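Local coordinates for protein oligopeptide ABC transporter OppAIV (Borrelia burgdorferi B31, PDB 4GL8) that probably captures oligopeptides as the solute-binding component of an ABC transporter, here with an unidentified peptide bound, at residues Y453-Y458 with E482-E487; L462-N467 with Q475-K480; Y291-K296 with P491-N496; R332-Y337 with T436-F441; S414-N419 with N445-S450. All coordinates share one frame; numbering follows the deposited sequence.

How the contacts relate
Contacts 1 and 2 both join helix 456-466 to helix 471-489, with contact 2 nested inside the loop that contact 1 closes; their centres are about 12 Å apart. Contact 3 lies about 12 Å from contact 1, centre to centre, and pairs the strand that follows helix 471-489 with strand 287-293. Contact 4 sets helix 435-438 and a loop against this group: Tyr-458 of contact 1 reaches Leu-438, and Phe-441 packs on Phe-494 of contact 3. Contact 5, its centre about 11 Å from that of contact 3, is joined to it by the hydroxyls of Ser-450 and Ser-292. In contact 5, Arg-415 packs on a side chain of the bound peptide.

Contact 1: residues Y453-Y458 with E482-E487; sequences YSNSEY and EAIIIE
Tyr-458, in the first turn of helix 456-466, faces Ile-484 of helix 471-489 with their CA atoms 7.0 Å apart, the nearest pair of CA atoms across the two segments. Two isoleucines supply most of the helix 471-489 side. Ile-485 points CG2 between two tyrosines, 3.6 Å from Tyr-458 CE2 and 3.6 Å from Tyr-453 OH, while its CD1 lies 3.6 Å from Tyr-458 OH. A branched side chain suits this place, since CG2 touches both tyrosines while CD1 extends along Tyr-458 toward its hydroxyl. Ile-484 sets CD1 against the aliphatic stem of Glu-457, 3.7 Å from CG, and its CG2 rests against Asn-455 ND2 at 3.8 Å. Asn-455 is the N-cap: with CG anti to the backbone N (chi1 179°), its OD1 accepts a nearly straight bond from Tyr-458 N, 2.9 Å long at 171°, which fixes the start of the helix. Beyond the two segments, Asp-489 OD2 bonds to both Tyr-453 OH and Asn-455 ND2, and Arg-488 forms a salt bridge with Glu-457. The apolar centre is closed by Leu-438 of helix 435-438, whose carbonyl accepts from Tyr-458 OH, and by Pro-491 just ahead of strand 492-504.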
# COMPACT_ATOMS: atom_id res chain seq x y z
N TYR A 453 -12.48 -14.82 -3.75
CA TYR A 453 -13.72 -14.09 -3.90
C TYR A 453 -13.91 -13.78 -5.38
O TYR A 453 -12.96 -13.40 -6.08
CB TYR A 453 -13.75 -12.81 -3.06
CG TYR A 453 -15.01 -12.00 -3.27
CD1 TYR A 453 -16.25 -12.46 -2.85
CD2 TYR A 453 -14.96 -10.77 -3.89
CE1 TYR A 453 -17.40 -11.72 -3.06
CE2 TYR A 453 -16.11 -10.00 -4.08
CZ TYR A 453 -17.32 -10.48 -3.67
OH TYR A 453 -18.46 -9.71 -3.89
N SER A 454 -15.14 -13.97 -5.85
CA SER A 454 -15.48 -13.66 -7.23
C SER A 454 -16.96 -13.43 -7.37
O SER A 454 -17.78 -14.31 -7.21
CB SER A 454 -15.06 -14.79 -8.18
OG SER A 454 -15.43 -14.44 -9.50
N ASN A 455 -17.30 -12.20 -7.67
CA ASN A 455 -18.67 -11.84 -7.92
C ASN A 455 -18.67 -11.10 -9.25
O ASN A 455 -18.12 -10.00 -9.38
CB ASN A 455 -19.20 -10.97 -6.79
CG ASN A 455 -20.63 -10.55 -7.02
OD1 ASN A 455 -20.94 -9.98 -8.05
ND2 ASN A 455 -21.49 -10.85 -6.10
N SER A 456 -19.24 -11.75 -10.26
CA SER A 456 -19.19 -11.20 -11.60
C SER A 456 -20.00 -9.89 -11.74
O SER A 456 -19.61 -9.01 -12.49
CB SER A 456 -19.62 -12.26 -12.63
OG SER A 456 -21.00 -12.48 -12.51
N GLU A 457 -21.08 -9.73 -10.97
CA GLU A 457 -21.80 -8.47 -10.98
C GLU A 457 -20.91 -7.31 -10.48
O GLU A 457 -20.88 -6.24 -11.11
CB GLU A 457 -23.09 -8.52 -10.16
CG GLU A 457 -23.60 -7.10 -9.87
CD GLU A 457 -24.95 -7.02 -9.16
OE1 GLU A 457 -25.34 -7.94 -8.40
OE2 GLU A 457 -25.63 -5.99 -9.37
N TYR A 458 -20.20 -7.52 -9.37
CA TYR A 458 -19.15 -6.60 -8.90
C TYR A 458 -18.09 -6.27 -9.96
O TYR A 458 -17.83 -5.09 -10.26
CB TYR A 458 -18.48 -7.16 -7.64
CG TYR A 458 -17.49 -6.24 -6.97
CD1 TYR A 458 -16.13 -6.30 -7.27
CD2 TYR A 458 -17.88 -5.35 -6.01
CE1 TYR A 458 -15.20 -5.48 -6.66
CE2 TYR A 458 -16.96 -4.52 -5.38
CZ TYR A 458 -15.62 -4.60 -5.71
OH TYR A 458 -14.72 -3.77 -5.09
N GLU A 482 -19.43 -1.22 -4.12
CA GLU A 482 -19.05 -1.28 -2.73
C GLU A 482 -20.15 -1.88 -1.86
O GLU A 482 -19.85 -2.61 -0.92
CB GLU A 482 -18.69 0.12 -2.18
CG GLU A 482 -18.03 0.01 -0.82
CD GLU A 482 -17.57 1.33 -0.22
OE1 GLU A 482 -16.85 1.24 0.79
OE2 GLU A 482 -17.96 2.42 -0.73
N ALA A 483 -21.41 -1.54 -2.13
CA ALA A 483 -22.52 -2.08 -1.35
C ALA A 483 -22.56 -3.59 -1.41
O ALA A 483 -22.95 -4.21 -0.44
CB ALA A 483 -23.86 -1.53 -1.82
N ILE A 484 -22.17 -4.18 -2.53
CA ILE A 484 -22.15 -5.64 -2.67
C ILE A 484 -21.15 -6.26 -1.70
O ILE A 484 -21.48 -7.23 -1.02
CB ILE A 484 -21.82 -6.09 -4.11
CG1 ILE A 484 -22.95 -5.73 -5.08
CG2 ILE A 484 -21.55 -7.58 -4.18
CD1 ILE A 484 -22.54 -5.89 -6.52
N ILE A 485 -19.93 -5.74 -1.64
CA ILE A 485 -18.95 -6.28 -0.67
C ILE A 485 -19.22 -5.90 0.80
O ILE A 485 -19.04 -6.74 1.66
CB ILE A 485 -17.50 -5.98 -1.07
CG1 ILE A 485 -17.20 -4.49 -1.07
CG2 ILE A 485 -17.22 -6.64 -2.43
CD1 ILE A 485 -15.84 -4.14 -1.64
N ILE A 486 -19.67 -4.68 1.08
CA ILE A 486 -19.92 -4.28 2.48
C ILE A 486 -21.29 -4.62 3.10
O ILE A 486 -21.34 -4.72 4.32
CB ILE A 486 -19.56 -2.78 2.78
CG1 ILE A 486 -20.58 -1.79 2.25
CG2 ILE A 486 -18.18 -2.44 2.21
CD1 ILE A 486 -20.21 -0.35 2.56
N GLU A 487 -22.36 -4.77 2.31
CA GLU A 487 -23.71 -5.15 2.84
C GLU A 487 -24.24 -6.52 2.41
O GLU A 487 -25.24 -6.96 2.97
CB GLU A 487 -24.84 -4.20 2.40
CG GLU A 487 -24.51 -2.73 2.22
CD GLU A 487 -25.78 -1.86 1.95
OE1 GLU A 487 -25.62 -0.74 1.45
OE2 GLU A 487 -26.93 -2.28 2.25

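Contact 2: residues L462-N467 with Q475-K480; sequences LIKSDN and QEILKK
Ser-465 faces Ile-477 and Leu-478 where helices 462-466 and 475-480 run antiparallel, their axes 9.0 Å apart at 167°, as two arms of a helical hairpin. The tight part is built on the serine. Leu-478 brings CD2 to 3.4 Å from Ser-465 OG and 3.6 Å from Ser-465 CB, so one methyl lies against both atoms of the small side chain. Ile-477, the residue most buried by the opposite helix, adds its CG2, 4.0 Å from Ser-465 CB. A serine fits because it is short and because its hydroxyl can be satisfied within its own helix: OG, placed between the backbone N and the carbonyl carbon (chi1 81°), donates to Leu-462 O at 2.8 Å. That carbonyl also takes the helical bond from Asp-466 N, so two donors share it. Leu-462 CD2 and Leu-478 CD2 meet more loosely at 4.4 Å, and Met-435 touches both leucines and the serine. Toward solvent the contact slackens. There Ile-477 CD1 lies 4.0 Å from CE of Lys-464, whose chain crosses it at about a right angle. The lysine contributes methylenes to the rim while belonging to the exposed surface. No hydrogen bond joins the two segments. Their cohesion here is therefore a matter of shape and apolar burial, with the one hydroxyl at the interface already engaged by a carbonyl of its own helix.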
# COMPACT_ATOMS: atom_id res chain seq x y z
N LEU A 462 -17.32 -2.58 -11.89
CA LEU A 462 -16.03 -1.88 -11.95
C LEU A 462 -15.64 -1.55 -13.39
O LEU A 462 -15.17 -0.44 -13.65
CB LEU A 462 -14.91 -2.67 -11.27
CG LEU A 462 -15.08 -2.99 -9.79
CD1 LEU A 462 -13.74 -3.31 -9.16
CD2 LEU A 462 -15.73 -1.88 -8.98
N ILE A 463 -15.85 -2.50 -14.30
CA ILE A 463 -15.60 -2.27 -15.74
C ILE A 463 -16.42 -1.06 -16.16
O ILE A 463 -15.91 -0.18 -16.83
CB ILE A 463 -16.01 -3.47 -16.64
CG1 ILE A 463 -15.24 -4.76 -16.29
CG2 ILE A 463 -15.75 -3.18 -18.13
CD1 ILE A 463 -13.75 -4.60 -16.30
N LYS A 464 -17.68 -1.02 -15.76
CA LYS A 464 -18.56 0.12 -16.11
C LYS A 464 -18.02 1.46 -15.63
O LYS A 464 -18.00 2.46 -16.37
CB LYS A 464 -19.95 -0.08 -15.52
CG LYS A 464 -20.98 -0.62 -16.48
CD LYS A 464 -22.39 -0.61 -15.87
CE LYS A 464 -22.86 0.80 -15.68
NZ LYS A 464 -24.29 1.02 -16.09
N SER A 465 -17.60 1.48 -14.38
CA SER A 465 -16.99 2.69 -13.85
C SER A 465 -15.75 3.15 -14.67
O SER A 465 -15.57 4.36 -14.81
CB SER A 465 -16.70 2.55 -12.36
OG SER A 465 -15.52 1.85 -12.11
N ASP A 466 -14.96 2.23 -15.22
CA ASP A 466 -13.80 2.62 -16.00
C ASP A 466 -14.21 3.32 -17.26
O ASP A 466 -13.48 4.17 -17.77
CB ASP A 466 -12.91 1.43 -16.40
CG ASP A 466 -12.20 0.79 -15.23
OD1 ASP A 466 -11.90 1.49 -14.24
OD2 ASP A 466 -11.91 -0.44 -15.33
N ASN A 467 -15.39 2.98 -17.77
CA ASN A 467 -15.90 3.57 -19.01
C ASN A 467 -16.90 4.75 -18.85
O ASN A 467 -17.51 5.21 -19.83
CB ASN A 467 -16.53 2.44 -19.84
CG ASN A 467 -15.50 1.40 -20.29
OD1 ASN A 467 -15.62 0.23 -19.99
ND2 ASN A 467 -14.49 1.84 -21.02
N GLN A 475 -19.44 7.79 -9.63
CA GLN A 475 -19.63 7.71 -8.19
C GLN A 475 -20.75 6.73 -7.84
O GLN A 475 -20.58 5.91 -6.94
CB GLN A 475 -19.95 9.09 -7.59
CG GLN A 475 -19.91 9.09 -6.08
CD GLN A 475 -20.48 10.35 -5.43
OE1 GLN A 475 -20.95 11.28 -6.11
NE2 GLN A 475 -20.43 10.39 -4.09
N GLU A 476 -21.88 6.81 -8.55
CA GLU A 476 -23.04 5.97 -8.21
C GLU A 476 -22.76 4.51 -8.55
O GLU A 476 -23.12 3.62 -7.79
CB GLU A 476 -24.32 6.40 -8.93
CG GLU A 476 -24.93 7.71 -8.44
CD GLU A 476 -25.27 7.71 -6.95
OE1 GLU A 476 -26.06 6.81 -6.54
OE2 GLU A 476 -24.75 8.61 -6.21
N ILE A 477 -22.14 4.26 -9.70
CA ILE A 477 -21.72 2.90 -10.04
C ILE A 477 -20.78 2.34 -8.95
O ILE A 477 -20.98 1.20 -8.49
CB ILE A 477 -21.05 2.88 -11.41
CG1 ILE A 477 -22.04 3.29 -12.51
CG2 ILE A 477 -20.48 1.50 -11.72
CD1 ILE A 477 -21.35 3.90 -13.70
N LEU A 478 -19.81 3.13 -8.52
CA LEU A 478 -18.87 2.68 -7.47
C LEU A 478 -19.58 2.37 -6.18
O LEU A 478 -19.27 1.37 -5.56
CB LEU A 478 -17.70 3.65 -7.25
CG LEU A 478 -16.79 3.78 -8.50
CD1 LEU A 478 -15.75 4.86 -8.31
CD2 LEU A 478 -16.10 2.49 -8.85
N LYS A 479 -20.54 3.21 -5.81
CA LYS A 479 -21.31 2.98 -4.58
C LYS A 479 -22.09 1.65 -4.65
O LYS A 479 -22.14 0.96 -3.66
CB LYS A 479 -22.28 4.12 -4.28
CG LYS A 479 -21.67 5.40 -3.71
CD LYS A 479 -22.78 6.39 -3.31
CE LYS A 479 -22.34 7.83 -3.52
NZ LYS A 479 -23.21 8.91 -2.93
N LYS A 480 -22.71 1.32 -5.78
CA LYS A 480 -23.38 0.01 -5.94
C LYS A 480 -22.40 -1.18 -5.86
O LYS A 480 -22.71 -2.20 -5.31
CB LYS A 480 -24.22 -0.06 -7.24

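Contact 3: residues Y291-K296 with P491-N496; sequences YSLNMK and PAVFLN
Tyr-291 and Val-493 form a hydrogen-bonded pair between antiparallel strands 287-293 and 492-504. Tyr-291 N donates to Val-493 O at 2.8 Å, and Val-493 N returns a bond to Tyr-291 O at 3.0 Å. Farther along strand 492-504, Leu-495 and Asn-496 both face Ser-289 in a classic beta bulge, and Leu-495 CD1 touches Tyr-291 CD1 at 3.8 Å. Leu-293 can be followed outward along the opposing backbone. Its CB lies 3.6 Å from Pro-491 O and its CG 3.8 Å from the same oxygen. With CG beside the backbone N (chi1 -54°), CD1 stays 3.7 Å from Pro-491 O and also reaches Ala-492 CA and Val-493 CG2, so leucine has the length to span three residues. Pro-491 O is not left to these carbons, for Ser-450 OG donates to it. Beyond the strand the chain turns, and the flexible, unbranched Met-295 bends at chi2 to lie alongside Pro-491, its CE 3.5 Å from the proline CB.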
# COMPACT_ATOMS: atom_id res chain seq x y z
N TYR A 291 -10.09 -7.80 7.99
CA TYR A 291 -9.60 -9.19 8.07
C TYR A 291 -10.09 -9.93 6.84
O TYR A 291 -11.29 -9.97 6.58
CB TYR A 291 -10.11 -9.85 9.37
CG TYR A 291 -9.19 -9.67 10.57
CD1 TYR A 291 -8.45 -8.51 10.75
CD2 TYR A 291 -9.05 -10.68 11.51
CE1 TYR A 291 -7.58 -8.38 11.83
CE2 TYR A 291 -8.21 -10.55 12.60
CZ TYR A 291 -7.47 -9.40 12.75
OH TYR A 291 -6.63 -9.32 13.85
N SER A 292 -9.16 -10.49 6.06
CA SER A 292 -9.52 -11.31 4.91
C SER A 292 -9.91 -12.71 5.32
O SER A 292 -9.47 -13.22 6.38
CB SER A 292 -8.35 -11.43 3.95
OG SER A 292 -7.85 -10.19 3.53
N LEU A 293 -10.70 -13.34 4.44
CA LEU A 293 -11.32 -14.63 4.68
C LEU A 293 -11.10 -15.48 3.43
O LEU A 293 -11.43 -15.05 2.34
CB LEU A 293 -12.82 -14.48 4.97
CG LEU A 293 -13.16 -13.52 6.11
CD1 LEU A 293 -14.64 -13.20 6.12
CD2 LEU A 293 -12.74 -14.02 7.47
N ASN A 294 -10.51 -16.65 3.60
CA ASN A 294 -10.25 -17.55 2.50
C ASN A 294 -11.54 -18.26 2.14
O ASN A 294 -12.01 -19.13 2.88
CB ASN A 294 -9.13 -18.53 2.86
CG ASN A 294 -8.63 -19.30 1.63
OD1 ASN A 294 -9.40 -19.63 0.73
ND2 ASN A 294 -7.34 -19.59 1.60
N MET A 295 -12.11 -17.90 0.99
CA MET A 295 -13.39 -18.45 0.54
C MET A 295 -13.32 -19.93 0.24
O MET A 295 -14.35 -20.55 0.12
CB MET A 295 -13.89 -17.79 -0.75
CG MET A 295 -13.98 -16.29 -0.73
SD MET A 295 -15.20 -15.74 0.46
CE MET A 295 -15.29 -14.04 -0.01
N LYS A 296 -12.11 -20.46 0.07
CA LYS A 296 -11.91 -21.89 -0.16
C LYS A 296 -11.76 -22.65 1.16
O LYS A 296 -11.55 -23.85 1.13
CB LYS A 296 -10.65 -22.17 -1.01
CG LYS A 296 -10.36 -21.24 -2.18
CD LYS A 296 -11.44 -21.28 -3.26
CE LYS A 296 -11.33 -22.55 -4.08
NZ LYS A 296 -12.66 -23.22 -4.21
N PRO A 491 -17.02 -10.36 1.79
CA PRO A 491 -15.78 -11.10 1.57
C PRO A 491 -14.73 -10.89 2.65
O PRO A 491 -13.85 -11.73 2.86
CB PRO A 491 -15.24 -10.54 0.23
CG PRO A 491 -15.87 -9.21 0.09
CD PRO A 491 -17.23 -9.33 0.76
N ALA A 492 -14.82 -9.76 3.34
CA ALA A 492 -13.94 -9.48 4.43
C ALA A 492 -14.72 -8.85 5.59
O ALA A 492 -15.85 -8.38 5.44
CB ALA A 492 -12.83 -8.54 3.95
N VAL A 493 -14.10 -8.89 6.75
CA VAL A 493 -14.56 -8.18 7.92
C VAL A 493 -13.86 -6.83 7.90
O VAL A 493 -12.71 -6.71 8.24
CB VAL A 493 -14.22 -8.97 9.19
CG1 VAL A 493 -14.67 -8.23 10.43
CG2 VAL A 493 -14.86 -10.34 9.10
N PHE A 494 -14.57 -5.81 7.43
CA PHE A 494 -14.03 -4.46 7.35
C PHE A 494 -14.15 -3.81 8.72
O PHE A 494 -15.23 -3.83 9.35
CB PHE A 494 -14.79 -3.65 6.30
CG PHE A 494 -14.67 -4.21 4.92
CD1 PHE A 494 -13.55 -3.97 4.16
CD2 PHE A 494 -15.68 -4.99 4.37
CE1 PHE A 494 -13.44 -4.50 2.88
CE2 PHE A 494 -15.59 -5.50 3.09
CZ PHE A 494 -14.46 -5.28 2.35
N LEU A 495 -13.06 -3.20 9.17
CA LEU A 495 -12.94 -2.75 10.54
C LEU A 495 -12.83 -1.24 10.74
O LEU A 495 -13.56 -0.66 11.53
CB LEU A 495 -11.73 -3.43 11.19
CG LEU A 495 -11.87 -4.94 11.40
CD1 LEU A 495 -10.54 -5.55 11.81
CD2 LEU A 495 -12.90 -5.24 12.45
N ASN A 496 -11.87 -0.60 10.09
CA ASN A 496 -11.75 0.84 10.26
C ASN A 496 -10.93 1.48 9.17
O ASN A 496 -10.32 0.79 8.34
CB ASN A 496 -11.17 1.19 11.63
CG ASN A 496 -9.84 0.52 11.88
OD1 ASN A 496 -8.84 0.83 11.23
ND2 ASN A 496 -9.83 -0.42 12.82

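Contact 4: residues R332-Y337 with T436-F441; sequences RATPDY and TFLSIF
Pro-335 lies over one face of the Phe-437 ring in a CH-pi contact, fastening the loop after strand 328-329 to short helix 435-438 in this type 2 periplasmic binding-protein fold. The rigid, compact pyrrolidine ring, with its CH2 groups turned to the aromatic face, suits this place, although CD is modelled doubtfully close; CG is 3.7 Å from Phe-437 CZ. Tyr-337 approaches differently, edge against edge: its OH lies near the plane of the phenylalanine ring, nearest Phe-437 CE1, at 3.0 Å. Trp-427 meets that same ring edge-to-face. Ala-333 O stands 3.6 Å from Phe-437 CD2. Thr-334 divides its branches. The methyl CG2, beside the backbone N, turns to the helix and meets Leu-438 CD2 at 3.6 Å, whereas the hydroxyl stays within the loop. Arg-332 braces that loop, forming salt bridges with Asp-336 OD1 through NH1 and with Glu-482 through NE. In the guanidinium plane, its NH2 donates to Thr-334 OG1 at 2.9 Å, and OG1 donates onward to Pro-335 O.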
# COMPACT_ATOMS: atom_id res chain seq x y z
N ARG A 332 -17.31 0.30 5.94
CA ARG A 332 -16.86 0.66 4.59
C ARG A 332 -15.57 -0.02 4.19
O ARG A 332 -14.72 -0.35 5.03
CB ARG A 332 -16.66 2.18 4.44
CG ARG A 332 -17.95 3.04 4.52
CD ARG A 332 -18.62 3.27 3.17
NE ARG A 332 -17.67 3.84 2.24
CZ ARG A 332 -17.36 5.13 2.12
NH1 ARG A 332 -17.99 6.07 2.81
NH2 ARG A 332 -16.43 5.49 1.25
N ALA A 333 -15.44 -0.19 2.87
CA ALA A 333 -14.24 -0.77 2.25
C ALA A 333 -13.26 0.29 1.72
O ALA A 333 -12.13 -0.02 1.39
CB ALA A 333 -14.67 -1.68 1.11
N THR A 334 -13.72 1.53 1.56
CA THR A 334 -12.86 2.60 1.05
C THR A 334 -12.89 3.79 2.00
O THR A 334 -13.87 4.01 2.68
CB THR A 334 -13.34 3.11 -0.32
OG1 THR A 334 -14.51 3.89 -0.13
CG2 THR A 334 -13.67 1.96 -1.29
N PRO A 335 -11.81 4.58 2.02
CA PRO A 335 -11.91 5.88 2.64
C PRO A 335 -12.82 6.76 1.78
O PRO A 335 -13.18 6.37 0.66
CB PRO A 335 -10.49 6.41 2.61
CG PRO A 335 -9.62 5.27 2.25
CD PRO A 335 -10.46 4.31 1.49
N ASP A 336 -13.19 7.93 2.32
CA ASP A 336 -13.89 8.96 1.56
C ASP A 336 -12.88 9.79 0.78
O ASP A 336 -11.75 9.95 1.21
CB ASP A 336 -14.68 9.88 2.49
CG ASP A 336 -15.88 9.19 3.13
OD1 ASP A 336 -16.51 8.26 2.55
OD2 ASP A 336 -16.20 9.59 4.26
N TYR A 337 -13.29 10.27 -0.39
CA TYR A 337 -12.48 11.19 -1.22
C TYR A 337 -13.40 12.33 -1.66
O TYR A 337 -14.61 12.23 -1.50
CB TYR A 337 -11.87 10.50 -2.45
CG TYR A 337 -11.03 9.30 -2.14
CD1 TYR A 337 -9.64 9.38 -2.12
CD2 TYR A 337 -11.64 8.06 -1.84
CE1 TYR A 337 -8.88 8.26 -1.83
CE2 TYR A 337 -10.88 6.93 -1.56
CZ TYR A 337 -9.51 7.04 -1.53
OH TYR A 337 -8.76 5.95 -1.22
N THR A 436 -8.58 2.26 -6.00
CA THR A 436 -7.42 1.55 -5.49
C THR A 436 -7.88 0.52 -4.46
O THR A 436 -7.37 -0.60 -4.43
CB THR A 436 -6.33 2.48 -4.91
OG1 THR A 436 -5.21 1.67 -4.54
CG2 THR A 436 -6.82 3.19 -3.69
N PHE A 437 -8.90 0.86 -3.69
CA PHE A 437 -9.52 -0.11 -2.77
C PHE A 437 -10.49 -1.10 -3.41
O PHE A 437 -10.48 -2.29 -3.09
CB PHE A 437 -10.23 0.65 -1.68
CG PHE A 437 -9.29 1.33 -0.76
CD1 PHE A 437 -8.88 2.64 -1.01
CD2 PHE A 437 -8.77 0.65 0.33
CE1 PHE A 437 -7.97 3.23 -0.18
CE2 PHE A 437 -7.88 1.27 1.19
CZ PHE A 437 -7.48 2.55 0.93
N LEU A 438 -11.36 -0.63 -4.27
CA LEU A 438 -12.39 -1.51 -4.82
C LEU A 438 -11.79 -2.53 -5.78
O LEU A 438 -12.27 -3.66 -5.93
CB LEU A 438 -13.48 -0.69 -5.49
CG LEU A 438 -14.19 0.23 -4.50
CD1 LEU A 438 -15.16 1.09 -5.29
CD2 LEU A 438 -14.90 -0.60 -3.44
N SER A 439 -10.67 -2.16 -6.38
CA SER A 439 -9.95 -3.03 -7.28
C SER A 439 -9.45 -4.36 -6.69
O SER A 439 -9.34 -5.34 -7.42
CB SER A 439 -8.73 -2.28 -7.81
OG SER A 439 -8.31 -2.94 -8.96
N ILE A 440 -9.10 -4.39 -5.39
CA ILE A 440 -8.55 -5.59 -4.78
C ILE A 440 -9.56 -6.70 -4.58
O ILE A 440 -9.21 -7.85 -4.41
CB ILE A 440 -7.77 -5.31 -3.48
CG1 ILE A 440 -8.71 -4.78 -2.39
CG2 ILE A 440 -6.66 -4.32 -3.81
CD1 ILE A 440 -8.09 -4.66 -1.02
N PHE A 441 -10.83 -6.34 -4.66
CA PHE A 441 -11.92 -7.32 -4.65
C PHE A 441 -12.40 -7.76 -6.05
O PHE A 441 -13.29 -8.61 -6.14
CB PHE A 441 -13.07 -6.78 -3.78
CG PHE A 441 -12.71 -6.70 -2.31
CD1 PHE A 441 -12.87 -7.79 -1.49
CD2 PHE A 441 -12.21 -5.55 -1.77
CE1 PHE A 441 -12.54 -7.73 -0.15
CE2 PHE A 441 -11.87 -5.48 -0.44
CZ PHE A 441 -12.01 -6.58 0.36

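Contact 5: residues S414-N419 with N445-S450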
# COMPACT_ATOMS: atom_id res chain seq x y z
N SER A 414 1.86 -15.25 2.40
CA SER A 414 0.63 -15.92 2.80
C SER A 414 -0.61 -15.25 2.17
O SER A 414 -1.51 -15.93 1.69
CB SER A 414 0.48 -15.98 4.33
OG SER A 414 1.46 -16.80 4.93
N ARG A 415 -0.64 -13.92 2.19
CA ARG A 415 -1.78 -13.19 1.64
C ARG A 415 -1.90 -13.44 0.13
O ARG A 415 -2.98 -13.81 -0.38
CB ARG A 415 -1.66 -11.70 1.97
CG ARG A 415 -2.34 -11.35 3.27
CD ARG A 415 -2.38 -9.86 3.57
NE ARG A 415 -3.19 -9.08 2.63
CZ ARG A 415 -3.38 -7.77 2.75
NH1 ARG A 415 -2.84 -7.13 3.77
NH2 ARG A 415 -4.13 -7.11 1.88
N VAL A 416 -0.78 -13.28 -0.56
CA VAL A 416 -0.71 -13.41 -2.00
C VAL A 416 -1.04 -14.82 -2.50
O VAL A 416 -1.65 -14.96 -3.53
CB VAL A 416 0.67 -12.94 -2.49
CG1 VAL A 416 0.98 -13.44 -3.89
CG2 VAL A 416 0.74 -11.43 -2.42
N ASN A 417 -0.65 -15.85 -1.77
CA ASN A 417 -0.81 -17.24 -2.24
C ASN A 417 -2.02 -17.92 -1.60
O ASN A 417 -2.31 -19.05 -1.90
CB ASN A 417 0.46 -18.05 -1.93
CG ASN A 417 1.66 -17.54 -2.71
OD1 ASN A 417 2.70 -17.15 -2.16
ND2 ASN A 417 1.49 -17.50 -4.00
N GLY A 418 -2.73 -17.21 -0.73
CA GLY A 418 -3.94 -17.75 -0.13
C GLY A 418 -3.66 -18.73 0.99
O GLY A 418 -4.53 -19.53 1.34
N ASN A 419 -2.46 -18.65 1.57
CA ASN A 419 -2.04 -19.63 2.57
C ASN A 419 -2.46 -19.13 3.95
O ASN A 419 -1.64 -18.65 4.75
CB ASN A 419 -0.54 -19.87 2.51
CG ASN A 419 -0.11 -20.97 3.46
OD1 ASN A 419 -0.88 -21.91 3.71
ND2 ASN A 419 1.11 -20.85 4.00
N ASN A 445 -7.74 -9.96 -8.72
CA ASN A 445 -6.78 -9.30 -7.80
C ASN A 445 -6.86 -9.74 -6.33
O ASN A 445 -6.27 -9.11 -5.45
CB ASN A 445 -6.93 -7.77 -7.83
CG ASN A 445 -6.76 -7.16 -9.23
OD1 ASN A 445 -5.82 -7.46 -9.95
ND2 ASN A 445 -7.64 -6.26 -9.57
N THR A 446 -7.58 -10.83 -6.06
CA THR A 446 -7.94 -11.17 -4.68
C THR A 446 -6.76 -11.72 -3.88
O THR A 446 -6.88 -12.00 -2.68
CB THR A 446 -9.11 -12.17 -4.68
OG1 THR A 446 -8.77 -13.32 -5.48
CG2 THR A 446 -10.34 -11.52 -5.30
N SER A 447 -5.62 -11.90 -4.55
CA SER A 447 -4.32 -11.95 -3.86
C SER A 447 -4.19 -10.87 -2.77
O SER A 447 -3.58 -11.11 -1.73
CB SER A 447 -3.16 -11.79 -4.83
OG SER A 447 -2.83 -13.05 -5.33
N PHE A 448 -4.74 -9.69 -3.05
CA PHE A 448 -4.64 -8.55 -2.13
C PHE A 448 -5.85 -8.33 -1.24
O PHE A 448 -5.87 -7.38 -0.42
CB PHE A 448 -4.30 -7.27 -2.93
CG PHE A 448 -3.03 -7.39 -3.72
CD1 PHE A 448 -1.82 -7.61 -3.07
CD2 PHE A 448 -3.03 -7.35 -5.10
CE1 PHE A 448 -0.62 -7.76 -3.78
CE2 PHE A 448 -1.84 -7.50 -5.83
CZ PHE A 448 -0.63 -7.72 -5.17
N SER A 449 -6.85 -9.20 -1.33
CA SER A 449 -8.00 -9.11 -0.44
C SER A 449 -8.32 -10.49 0.13
O SER A 449 -7.54 -11.02 0.89
CB SER A 449 -9.21 -8.48 -1.15
OG SER A 449 -9.61 -9.24 -2.28
N SER A 450 -9.44 -11.09 -0.29
CA SER A 450 -9.90 -12.35 0.27
C SER A 450 -9.81 -13.42 -0.78
O SER A 450 -10.47 -13.36 -1.82
CB SER A 450 -11.33 -12.23 0.76
OG SER A 450 -11.38 -11.60 2.02
O HOH W 1 -5.65 -13.35 -0.52
O HOH W 2 -4.70 -10.52 0.73
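Arg-415 leaves helix 408-417 with an unusual first torsion (chi1 -91°) and bends again at chi3 (66°), which swings its guanidinium over to Phe-448 O. NH2 donates to that oxygen at 2.9 Å; the acceptor lies in the guanidinium plane, but the donor stands well above the carbonyl plane. NE meets water 2 at 2.8 Å, and this water also bonds Ser-447 O and Ser-449 O. Gly-418, with positive phi, forms a Schellman motif after the helix, and Val-416 O accepts from Ser-447 OG at 2.9 Å, in the carbonyl plane and on a lone pair. Serine is small enough for the backbones to close to 4.3 Å between the CA atoms of Val-416 and Ser-447. Arg-415 O and Ser-447 O, two acceptors, are 3.1 Å apart; water 1 links Arg-415 O to Thr-446 O. Val-416 CG2 packs beside Phe-448 CE1. Tyr-411 OH and Gly-426 O also hold the guanidinium, so neutral oxygens and water grip it, probably spreading its charge while it packs on the bound peptide.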